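Local atomic coordinates of L-hydantoinase (PDB entry 1GKR), a protein that hydrolyses the ring of hydantoins, aryl-substituted ones in preference to alkyl ones, with two zinc ions per subunit and a stereoselectivity that depends on the substrate. Residues P94-P99 with V154-F158; G125-P129 with F158-S162; M282-P286 with V328-G334; L166-Q171 with L227-C233. The contacts are given in a common frame with arbitrary orientation. Numbering follows the deposited sequence.

Contact 1: residues P94-P99 with V154-F158; sequences PITFPP and VPGMF
Residues 94-99 form an irregular loop, extended from I95 to F97, that bends at the cis F97-P98 peptide, carrying P99 back toward the other loop. Residues 154-158 form a tight turn closed by F158 N to V154 O at 3.0 Å, with G156 at a positive phi (91°) where a CB would strike the preceding carbonyl O. CA atoms are nearest for I95 with F158 (6.4 Å) and P99 with M157 (6.5 Å). The chief bump is I95, chi1 m and chi2 m: its CD1 sits over one face of the F158 ring, 3.4 Å from the centroid and 17° off the normal, a CH-pi contact, while P94 CG meets F158 CE1 at 3.8 Å. Both loops lie at the C-terminal ends of amidohydrolase TIM-barrel strands, the active-site side, and the I95 side chain is about 4 Å from that of the zinc ligand H62. I95 CG2 meets V154 CG2 at 3.9 Å and M157 CE at 4.0 Å. The unbranched M157, chi1 t, chi2 t and chi3 97°, fills the hollow of the bend, its CG 3.6 Å from T96 O and its SD 4.0 Å from F97 CB, while the M157 carbonyl O lies 3.2 Å from P99 CG.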
loop_
_atom_site.group_PDB
_atom_site.type_symbol
_atom_site.label_atom_id
_atom_site.label_comp_id
_atom_site.label_asym_id
_atom_site.label_seq_id
_atom_site.Cartn_x
_atom_site.Cartn_y
_atom_site.Cartn_z
ATOM N N PRO A 94 25.530 6.445 25.367
ATOM C CA PRO A 94 25.700 7.317 26.523
ATOM C C PRO A 94 25.003 6.853 27.781
ATOM O O PRO A 94 24.745 7.659 28.662
ATOM C CB PRO A 94 25.131 8.624 26.015
ATOM C CG PRO A 94 23.909 8.140 25.281
ATOM C CD PRO A 94 24.342 6.845 24.593
ATOM N N ILE A 95 24.682 5.568 27.864
ATOM C CA ILE A 95 24.008 5.048 29.051
ATOM C C ILE A 95 25.083 4.629 30.037
ATOM O O ILE A 95 25.683 3.561 29.897
ATOM C CB ILE A 95 23.179 3.782 28.772
ATOM C CG1 ILE A 95 22.327 3.941 27.512
ATOM C CG2 ILE A 95 22.328 3.475 29.984
ATOM C CD1 ILE A 95 21.069 4.694 27.693
ATOM N N THR A 96 25.322 5.463 31.034
ATOM C CA THR A 96 26.329 5.169 32.040
ATOM C C THR A 96 26.138 6.176 33.155
ATOM O O THR A 96 25.202 6.966 33.111
ATOM C CB THR A 96 27.778 5.293 31.447
ATOM O OG1 THR A 96 28.734 5.062 32.481
ATOM C CG2 THR A 96 28.025 6.666 30.864
ATOM N N PHE A 97 26.991 6.132 34.172
ATOM C CA PHE A 97 26.879 7.117 35.229
ATOM C C PHE A 97 28.233 7.712 35.524
ATOM O O PHE A 97 29.193 6.988 35.789
ATOM C CB PHE A 97 26.319 6.547 36.519
ATOM C CG PHE A 97 25.965 7.614 37.512
ATOM C CD1 PHE A 97 24.740 8.280 37.431
ATOM C CD2 PHE A 97 26.890 8.029 38.471
ATOM C CE1 PHE A 97 24.442 9.349 38.290
ATOM C CE2 PHE A 97 26.608 9.093 39.333
ATOM C CZ PHE A 97 25.382 9.755 39.241
ATOM N N PRO A 98 28.335 9.046 35.453
ATOM C CA PRO A 98 27.207 9.913 35.104
ATOM C C PRO A 98 26.790 9.744 33.639
ATOM O O PRO A 98 27.593 9.352 32.792
ATOM C CB PRO A 98 27.750 11.303 35.394
ATOM C CG PRO A 98 29.190 11.163 35.040
ATOM C CD PRO A 98 29.562 9.835 35.654
ATOM N N PRO A 99 25.526 10.044 33.324
ATOM C CA PRO A 99 24.977 9.934 31.972
ATOM C C PRO A 99 25.700 10.874 31.037
ATOM O O PRO A 99 25.967 12.011 31.406
ATOM C CB PRO A 99 23.526 10.362 32.151
ATOM C CG PRO A 99 23.251 10.064 33.570
ATOM C CD PRO A 99 24.496 10.531 34.248
ATOM N N VAL A 154 16.849 1.961 32.663
ATOM C CA VAL A 154 17.578 2.373 33.856
ATOM C C VAL A 154 17.026 3.714 34.312
ATOM O O VAL A 154 17.693 4.739 34.196
ATOM C CB VAL A 154 19.090 2.522 33.576
ATOM C CG1 VAL A 154 19.714 1.151 33.305
ATOM C CG2 VAL A 154 19.306 3.447 32.387
ATOM N N PRO A 155 15.782 3.723 34.825
ATOM C CA PRO A 155 15.134 4.952 35.303
ATOM C C PRO A 155 16.014 5.725 36.291
ATOM O O PRO A 155 16.741 5.123 37.091
ATOM C CB PRO A 155 13.844 4.433 35.935
ATOM C CG PRO A 155 13.513 3.255 35.067
ATOM C CD PRO A 155 14.861 2.575 34.932
ATOM N N GLY A 156 15.938 7.056 36.219
ATOM C CA GLY A 156 16.740 7.916 37.079
ATOM C C GLY A 156 18.065 8.269 36.412
ATOM O O GLY A 156 18.462 9.439 36.352
ATOM N N MET A 157 18.745 7.239 35.911
ATOM C CA MET A 157 20.023 7.372 35.220
ATOM C C MET A 157 19.784 7.871 33.776
ATOM O O MET A 157 20.269 8.937 33.390
ATOM C CB MET A 157 20.728 6.012 35.233
ATOM C CG MET A 157 22.093 5.985 34.595
ATOM S SD MET A 157 23.042 4.583 35.216
ATOM C CE MET A 157 22.769 3.341 33.933
ATOM N N PHE A 158 19.030 7.106 32.987
ATOM C CA PHE A 158 18.712 7.503 31.617
ATOM C C PHE A 158 17.199 7.360 31.441
ATOM O O PHE A 158 16.673 6.245 31.470
ATOM C CB PHE A 158 19.439 6.604 30.619
ATOM C CG PHE A 158 19.804 7.299 29.342
ATOM C CD1 PHE A 158 21.015 7.978 29.227
ATOM C CD2 PHE A 158 18.933 7.303 28.259
ATOM C CE1 PHE A 158 21.353 8.651 28.052
ATOM C CE2 PHE A 158 19.264 7.976 27.081
ATOM C CZ PHE A 158 20.478 8.650 26.980
#

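Contact 2: residues G125-P129 with F158-S162; sequences GGGVP and FDAVS
Residues 125-129, the loop following strand 120-123, are extended throughout and run beside 158-162, equally extended and leading to helix 163-176; the contact thus joins two loops of the amidohydrolase barrel beside the start of a helix. The touching parts diverge by 55° in direction, with CA atoms nearest for V128 and D159 (6.0 Å) and for P129 and V161 (5.6 Å). F158 comes first, chi1 near -148° and chi2 88°. V128, chi1 m, lays CG1 over one ring face, 3.6 Å from the centroid and 14° off the normal, a CH-pi contact. At the ring edge G126 CA is 3.8 Å from F158 CZ; glycine is needed here, since a CB would clash with F158 CE1. D159 follows, its CB 4.0 Å from P129 CD. Water 1 donates to G127 O (2.7 Å) and D159 O (2.8 Å); water 2 donates to D159 OD1 (2.7 Å) and weakly to P129 O (3.5 Å). The A160 methyl points away, but A160 O approaches P129 CD at 3.8 Å. V161, chi1 m, presses CG1 on P129 CD at 3.8 Å; its branched side chain also packs on L166 and I169. S162, chi1 p, is the N-cap of helix 163-176. Apolar packing therefore joins the loops directly, while the polar link between them is made by two bridging waters, one weakly held at P129 O.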
loop_
_atom_site.group_PDB
_atom_site.type_symbol
_atom_site.label_atom_id
_atom_site.label_comp_id
_atom_site.label_asym_id
_atom_site.label_seq_id
_atom_site.Cartn_x
_atom_site.Cartn_y
_atom_site.Cartn_z
ATOM N N GLY A 125 25.994 11.051 22.275
ATOM C CA GLY A 125 25.638 11.967 23.330
ATOM C C GLY A 125 24.261 11.435 23.687
ATOM O O GLY A 125 23.706 10.613 22.953
ATOM N N GLY A 126 23.700 11.868 24.801
ATOM C CA GLY A 126 22.385 11.385 25.155
ATOM C C GLY A 126 21.334 12.456 24.945
ATOM O O GLY A 126 21.590 13.650 25.109
ATOM N N GLY A 127 20.145 12.021 24.561
ATOM C CA GLY A 127 19.054 12.944 24.361
ATOM C C GLY A 127 17.995 12.515 25.348
ATOM O O GLY A 127 17.232 11.580 25.086
ATOM N N VAL A 128 17.967 13.174 26.501
ATOM C CA VAL A 128 16.994 12.859 27.549
ATOM C C VAL A 128 16.118 14.070 27.851
ATOM O O VAL A 128 16.401 15.187 27.405
ATOM C CB VAL A 128 17.707 12.413 28.816
ATOM C CG1 VAL A 128 18.368 11.053 28.582
ATOM C CG2 VAL A 128 18.752 13.453 29.200
ATOM N N PRO A 129 15.038 13.872 28.613
ATOM C CA PRO A 129 14.200 15.039 28.887
ATOM C C PRO A 129 14.943 16.161 29.597
ATOM O O PRO A 129 15.673 15.930 30.571
ATOM C CB PRO A 129 13.043 14.463 29.701
ATOM C CG PRO A 129 13.610 13.269 30.342
ATOM C CD PRO A 129 14.529 12.675 29.305
ATOM N N PHE A 158 19.030 7.106 32.987
ATOM C CA PHE A 158 18.712 7.503 31.617
ATOM C C PHE A 158 17.199 7.360 31.441
ATOM O O PHE A 158 16.673 6.245 31.470
ATOM C CB PHE A 158 19.439 6.604 30.619
ATOM C CG PHE A 158 19.804 7.299 29.342
ATOM C CD1 PHE A 158 21.015 7.978 29.227
ATOM C CD2 PHE A 158 18.933 7.303 28.259
ATOM C CE1 PHE A 158 21.353 8.651 28.052
ATOM C CE2 PHE A 158 19.264 7.976 27.081
ATOM C CZ PHE A 158 20.478 8.650 26.980
ATOM N N ASP A 159 16.496 8.475 31.254
ATOM C CA ASP A 159 15.037 8.413 31.119
ATOM C C ASP A 159 14.504 8.416 29.702
ATOM O O ASP A 159 15.146 8.903 28.769
ATOM C CB ASP A 159 14.361 9.575 31.853
ATOM C CG ASP A 159 14.990 9.872 33.185
ATOM O OD1 ASP A 159 16.022 10.589 33.211
ATOM O OD2 ASP A 159 14.455 9.378 34.197
ATOM N N ALA A 160 13.303 7.876 29.552
ATOM C CA ALA A 160 12.664 7.849 28.256
ATOM C C ALA A 160 12.092 9.243 27.997
ATOM O O ALA A 160 11.842 10.005 28.934
ATOM C CB ALA A 160 11.560 6.826 28.251
ATOM N N VAL A 161 11.906 9.585 26.728
ATOM C CA VAL A 161 11.334 10.881 26.381
ATOM C C VAL A 161 9.893 10.694 25.914
ATOM O O VAL A 161 9.503 9.605 25.488
ATOM C CB VAL A 161 12.124 11.560 25.251
ATOM C CG1 VAL A 161 13.455 12.028 25.762
ATOM C CG2 VAL A 161 12.331 10.587 24.104
ATOM N N SER A 162 9.091 11.740 26.010
ATOM C CA SER A 162 7.719 11.634 25.538
ATOM C C SER A 162 7.751 11.976 24.053
ATOM O O SER A 162 8.787 12.397 23.536
ATOM C CB SER A 162 6.822 12.619 26.269
ATOM O OG SER A 162 7.270 13.945 26.074
HETATM O O HOH W 1 16.045 9.374 26.117
HETATM O O HOH W 2 16.529 13.192 32.522
#

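Contact 3: residues M282-P286 with V328-G334; sequences MKVAP and VWKAGNG
The K283 ammonium reaches two backbone carbonyls, NZ donating to A331 O at 2.7 Å and to V328 O at 3.0 Å. A fully extended side chain, t at all four chi angles, spans the gap, and lysine suits a place where two backbone acceptors converge at the end of a long apolar stem. V328 O also accepts from A331 N (3.1 Å), closing the turn 328-331, which begins with the short 3-10 segment 328-329. Near the stem's base, G334 N donates to K283 O (3.1 Å, 152°), and N333 CA approaches the same oxygen at 3.4 Å in a CA-H...O contact. G334 has phi 136°, where a CB would hit the preceding carbonyl O. The loop 282-286 borders the dinuclear zinc site of the amidohydrolase barrel: the side chain of A285 lies about 4 Å from that of H183, and V284's as near D312's. The CA atoms of V284 and N333 are 4.5 Å apart. N333, chi1 m, places OD1 3.1 Å from K283 CE and ND2 3.6 Å from A285 CB, a small methyl.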
loop_
_atom_site.group_PDB
_atom_site.type_symbol
_atom_site.label_atom_id
_atom_site.label_comp_id
_atom_site.label_asym_id
_atom_site.label_seq_id
_atom_site.Cartn_x
_atom_site.Cartn_y
_atom_site.Cartn_z
ATOM N N MET A 282 19.775 -14.678 27.875
ATOM C CA MET A 282 19.230 -14.388 26.569
ATOM C C MET A 282 18.186 -13.292 26.737
ATOM O O MET A 282 17.571 -12.848 25.772
ATOM C CB MET A 282 18.583 -15.658 26.047
ATOM C CG MET A 282 17.825 -15.511 24.783
ATOM S SD MET A 282 16.657 -16.860 24.640
ATOM C CE MET A 282 17.596 -18.129 25.299
ATOM N N LYS A 283 17.977 -12.864 27.978
ATOM C CA LYS A 283 16.998 -11.822 28.238
ATOM C C LYS A 283 17.556 -10.492 27.792
ATOM O O LYS A 283 18.476 -9.953 28.409
ATOM C CB LYS A 283 16.652 -11.737 29.715
ATOM C CG LYS A 283 15.544 -10.751 29.971
ATOM C CD LYS A 283 15.198 -10.673 31.432
ATOM C CE LYS A 283 14.208 -9.564 31.687
ATOM N NZ LYS A 283 13.974 -9.408 33.135
ATOM N N VAL A 284 16.986 -9.958 26.721
ATOM C CA VAL A 284 17.448 -8.696 26.183
ATOM C C VAL A 284 16.210 -7.875 25.780
ATOM O O VAL A 284 15.095 -8.398 25.787
ATOM C CB VAL A 284 18.395 -9.006 24.999
ATOM C CG1 VAL A 284 17.602 -9.275 23.764
ATOM C CG2 VAL A 284 19.407 -7.897 24.820
ATOM N N ALA A 285 16.370 -6.592 25.468
ATOM C CA ALA A 285 15.206 -5.779 25.085
ATOM C C ALA A 285 15.504 -4.973 23.851
ATOM O O ALA A 285 16.478 -4.216 23.833
ATOM C CB ALA A 285 14.824 -4.845 26.189
ATOM N N PRO A 286 14.670 -5.110 22.807
ATOM C CA PRO A 286 13.476 -5.959 22.700
ATOM C C PRO A 286 13.813 -7.436 22.822
ATOM O O PRO A 286 14.940 -7.849 22.558
ATOM C CB PRO A 286 12.945 -5.657 21.303
ATOM C CG PRO A 286 13.547 -4.374 20.961
ATOM C CD PRO A 286 14.926 -4.447 21.529
ATOM N N VAL A 328 12.122 -14.661 36.275
ATOM C CA VAL A 328 12.591 -13.839 35.161
ATOM C C VAL A 328 12.620 -12.329 35.431
ATOM O O VAL A 328 13.552 -11.638 35.025
ATOM C CB VAL A 328 11.733 -14.108 33.891
ATOM C CG1 VAL A 328 10.462 -13.244 33.895
ATOM C CG2 VAL A 328 12.557 -13.858 32.657
ATOM N N TRP A 329 11.603 -11.824 36.123
ATOM C CA TRP A 329 11.518 -10.404 36.414
ATOM C C TRP A 329 12.659 -9.893 37.292
ATOM O O TRP A 329 12.753 -8.693 37.540
ATOM C CB TRP A 329 10.185 -10.075 37.089
ATOM C CG TRP A 329 9.014 -10.702 36.417
ATOM C CD1 TRP A 329 8.269 -11.745 36.876
ATOM C CD2 TRP A 329 8.509 -10.393 35.114
ATOM N NE1 TRP A 329 7.334 -12.114 35.936
ATOM C CE2 TRP A 329 7.462 -11.300 34.844
ATOM C CE3 TRP A 329 8.846 -9.439 34.143
ATOM C CZ2 TRP A 329 6.751 -11.282 33.649
ATOM C CZ3 TRP A 329 8.141 -9.420 32.957
ATOM C CH2 TRP A 329 7.104 -10.338 32.716
ATOM N N LYS A 330 13.540 -10.776 37.753
ATOM C CA LYS A 330 14.634 -10.324 38.615
ATOM C C LYS A 330 15.995 -10.371 37.952
ATOM O O LYS A 330 17.025 -10.218 38.609
ATOM C CB LYS A 330 14.659 -11.134 39.909
ATOM C CG LYS A 330 13.404 -10.923 40.739
ATOM C CD LYS A 330 13.541 -11.522 42.136
ATOM C CE LYS A 330 12.201 -11.415 42.907
ATOM N NZ LYS A 330 12.183 -12.235 44.205
ATOM N N ALA A 331 15.994 -10.589 36.644
ATOM C CA ALA A 331 17.229 -10.624 35.887
ATOM C C ALA A 331 17.234 -9.369 35.021
ATOM O O ALA A 331 16.180 -8.934 34.543
ATOM C CB ALA A 331 17.275 -11.875 35.029
ATOM N N GLY A 332 18.407 -8.771 34.839
ATOM C CA GLY A 332 18.487 -7.573 34.018
ATOM C C GLY A 332 18.668 -7.878 32.542
ATOM O O GLY A 332 19.052 -8.981 32.169
ATOM N N ASN A 333 18.391 -6.895 31.697
ATOM C CA ASN A 333 18.538 -7.076 30.256
ATOM C C ASN A 333 19.973 -6.861 29.784
ATOM O O ASN A 333 20.716 -6.051 30.351
ATOM C CB ASN A 333 17.631 -6.105 29.491
ATOM C CG ASN A 333 16.163 -6.319 29.791
ATOM O OD1 ASN A 333 15.731 -7.438 30.084
ATOM N ND2 ASN A 333 15.379 -5.250 29.699
ATOM N N GLY A 334 20.363 -7.578 28.741
ATOM C CA GLY A 334 21.697 -7.386 28.223
ATOM C C GLY A 334 22.428 -8.656 27.886
ATOM O O GLY A 334 22.103 -9.725 28.388
#

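Contact 4: residues L166-Q171 with L227-C233; sequences LFEIFQ and LQKEAGC
A cysteine sulfur lies obliquely against a phenylalanine ring: C233 SG is 4.0 Å from the F170 centroid, 30° off the ring normal, and 3.5 Å from F170 CG. G232 leaves helix 214-231 with phi 80°, a conformation easy for glycine; C233, just beyond it and chi1 p, points its CB toward F170. The helical segments 166-171 and 227-231 pack at an axis distance of 9.4 Å and a signed crossing angle of -38°, with nearest CA pairs F167-L227 (6.4 Å) and Q171-A231 (5.5 Å). The small A231 admits this closeness, its CB 3.5 Å from F170 CB. F170, chi1 m, extends CE2 to L227 CB at 3.8 Å. F167, chi1 t, sets CE1 4.2 Å from E230 CG, and its ring also meets F215 of the second subunit. Such neighbouring outer helices are characteristic of a TIM barrel, here at a subunit interface of the tetramer. The two helices meet through apolar and sulfur-aromatic packing, which depends on close fit rather than on polar pairing.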
loop_
_atom_site.group_PDB
_atom_site.type_symbol
_atom_site.label_atom_id
_atom_site.label_comp_id
_atom_site.label_asym_id
_atom_site.label_seq_id
_atom_site.Cartn_x
_atom_site.Cartn_y
_atom_site.Cartn_z
ATOM N N LEU A 166 10.754 13.852 22.272
ATOM C CA LEU A 166 11.382 13.121 21.182
ATOM C C LEU A 166 11.307 13.955 19.902
ATOM O O LEU A 166 12.269 14.030 19.139
ATOM C CB LEU A 166 10.683 11.780 20.963
ATOM C CG LEU A 166 11.286 10.901 19.858
ATOM C CD1 LEU A 166 12.755 10.611 20.152
ATOM C CD2 LEU A 166 10.507 9.616 19.763
ATOM N N PHE A 167 10.163 14.590 19.669
ATOM C CA PHE A 167 10.005 15.418 18.485
ATOM C C PHE A 167 10.955 16.610 18.492
ATOM O O PHE A 167 11.533 16.955 17.459
ATOM C CB PHE A 167 8.576 15.924 18.367
ATOM C CG PHE A 167 8.337 16.735 17.136
ATOM C CD1 PHE A 167 8.382 16.137 15.879
ATOM C CD2 PHE A 167 8.105 18.098 17.222
ATOM C CE1 PHE A 167 8.201 16.887 14.722
ATOM C CE2 PHE A 167 7.922 18.860 16.075
ATOM C CZ PHE A 167 7.970 18.252 14.820
ATOM N N GLU A 168 11.120 17.243 19.652
ATOM C CA GLU A 168 12.018 18.397 19.740
ATOM C C GLU A 168 13.458 17.962 19.503
ATOM O O GLU A 168 14.254 18.697 18.914
ATOM C CB GLU A 168 11.901 19.077 21.103
ATOM C CG GLU A 168 10.540 19.684 21.351
ATOM C CD GLU A 168 10.500 20.545 22.596
ATOM O OE1 GLU A 168 10.942 20.072 23.677
ATOM O OE2 GLU A 168 10.013 21.695 22.483
ATOM N N ILE A 169 13.787 16.758 19.966
ATOM C CA ILE A 169 15.126 16.228 19.788
ATOM C C ILE A 169 15.352 15.982 18.304
ATOM O O ILE A 169 16.413 16.303 17.784
ATOM C CB ILE A 169 15.307 14.929 20.583
ATOM C CG1 ILE A 169 15.249 15.248 22.074
ATOM C CG2 ILE A 169 16.622 14.246 20.206
ATOM C CD1 ILE A 169 15.359 14.022 22.977
ATOM N N PHE A 170 14.346 15.431 17.623
ATOM C CA PHE A 170 14.445 15.166 16.189
ATOM C C PHE A 170 14.740 16.463 15.449
ATOM O O PHE A 170 15.591 16.494 14.553
ATOM C CB PHE A 170 13.147 14.577 15.653
ATOM C CG PHE A 170 13.032 13.078 15.812
ATOM C CD1 PHE A 170 13.877 12.377 16.664
ATOM C CD2 PHE A 170 12.042 12.379 15.134
ATOM C CE1 PHE A 170 13.730 10.999 16.836
ATOM C CE2 PHE A 170 11.892 11.009 15.300
ATOM C CZ PHE A 170 12.739 10.319 16.155
ATOM N N GLN A 171 14.048 17.538 15.817
ATOM C CA GLN A 171 14.298 18.815 15.161
ATOM C C GLN A 171 15.712 19.308 15.414
ATOM O O GLN A 171 16.365 19.779 14.485
ATOM C CB GLN A 171 13.309 19.866 15.622
ATOM C CG GLN A 171 11.886 19.514 15.314
ATOM C CD GLN A 171 10.927 20.576 15.791
ATOM O OE1 GLN A 171 11.016 21.056 16.930
ATOM N NE2 GLN A 171 9.991 20.949 14.926
ATOM N N LEU A 227 7.166 10.620 13.144
ATOM C CA LEU A 227 7.784 11.840 13.637
ATOM C C LEU A 227 9.011 12.213 12.828
ATOM O O LEU A 227 9.283 13.393 12.649
ATOM C CB LEU A 227 8.175 11.716 15.117
ATOM C CG LEU A 227 7.074 11.293 16.098
ATOM C CD1 LEU A 227 7.502 11.638 17.507
ATOM C CD2 LEU A 227 5.800 12.005 15.776
ATOM N N GLN A 228 9.763 11.234 12.333
ATOM C CA GLN A 228 10.938 11.601 11.557
ATOM C C GLN A 228 10.425 12.138 10.220
ATOM O O GLN A 228 10.951 13.112 9.670
ATOM C CB GLN A 228 11.874 10.400 11.372
ATOM C CG GLN A 228 11.835 9.788 10.009
ATOM C CD GLN A 228 12.620 10.574 8.996
ATOM O OE1 GLN A 228 12.259 10.610 7.832
ATOM N NE2 GLN A 228 13.705 11.200 9.428
ATOM N N LYS A 229 9.365 11.512 9.727
ATOM C CA LYS A 229 8.739 11.919 8.482
ATOM C C LYS A 229 8.530 13.429 8.492
ATOM O O LYS A 229 8.666 14.093 7.468
ATOM C CB LYS A 229 7.398 11.203 8.349
ATOM C CG LYS A 229 6.487 11.682 7.239
ATOM C CD LYS A 229 7.012 11.327 5.870
ATOM C CE LYS A 229 5.896 11.378 4.820
ATOM N NZ LYS A 229 4.847 10.330 5.043
ATOM N N GLU A 230 8.215 13.964 9.664
ATOM C CA GLU A 230 7.964 15.389 9.838
ATOM C C GLU A 230 9.217 16.204 10.171
ATOM O O GLU A 230 9.326 17.352 9.782
ATOM C CB GLU A 230 6.945 15.573 10.951
ATOM C CG GLU A 230 6.324 16.933 11.015
ATOM C CD GLU A 230 5.359 17.176 9.870
ATOM O OE1 GLU A 230 4.918 16.175 9.231
ATOM O OE2 GLU A 230 5.038 18.368 9.627
ATOM N N ALA A 231 10.162 15.614 10.895
ATOM C CA ALA A 231 11.380 16.321 11.278
ATOM C C ALA A 231 12.504 16.286 10.245
ATOM O O ALA A 231 13.274 17.236 10.148
ATOM C CB ALA A 231 11.895 15.769 12.601
ATOM N N GLY A 232 12.627 15.174 9.520
ATOM C CA GLY A 232 13.656 15.038 8.498
ATOM C C GLY A 232 15.076 14.694 8.927
ATOM O O GLY A 232 16.010 14.788 8.126
ATOM N N CYS A 233 15.251 14.293 10.181
ATOM C CA CYS A 233 16.570 13.943 10.711
ATOM C C CYS A 233 16.939 12.510 10.357
ATOM O O CYS A 233 16.061 11.669 10.211
ATOM C CB CYS A 233 16.555 14.074 12.231
ATOM S SG CYS A 233 15.220 13.105 13.022
#

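All four contacts belong to the amidohydrolase barrel. Contacts 1 and 2 have centres 9 Å apart and share F158, whose ring is sandwiched between I95 CD1 and V128 CG1 on opposite faces; together they join the loops after strands 87-92 and 120-123 to the loop before helix 163-176. That helix continues the path into contact 4, centred 14 Å from contact 2 and touching it through V161 CG2 and L166 CB, 3.7 Å apart. Contact 3 comes last along the chain, its centre about 17 Å from that of contact 1. Contacts 1 and 3 both lie beside the zinc site, whereas contact 4, some 30 Å from contact 3 between centres, faces a neighbouring subunit.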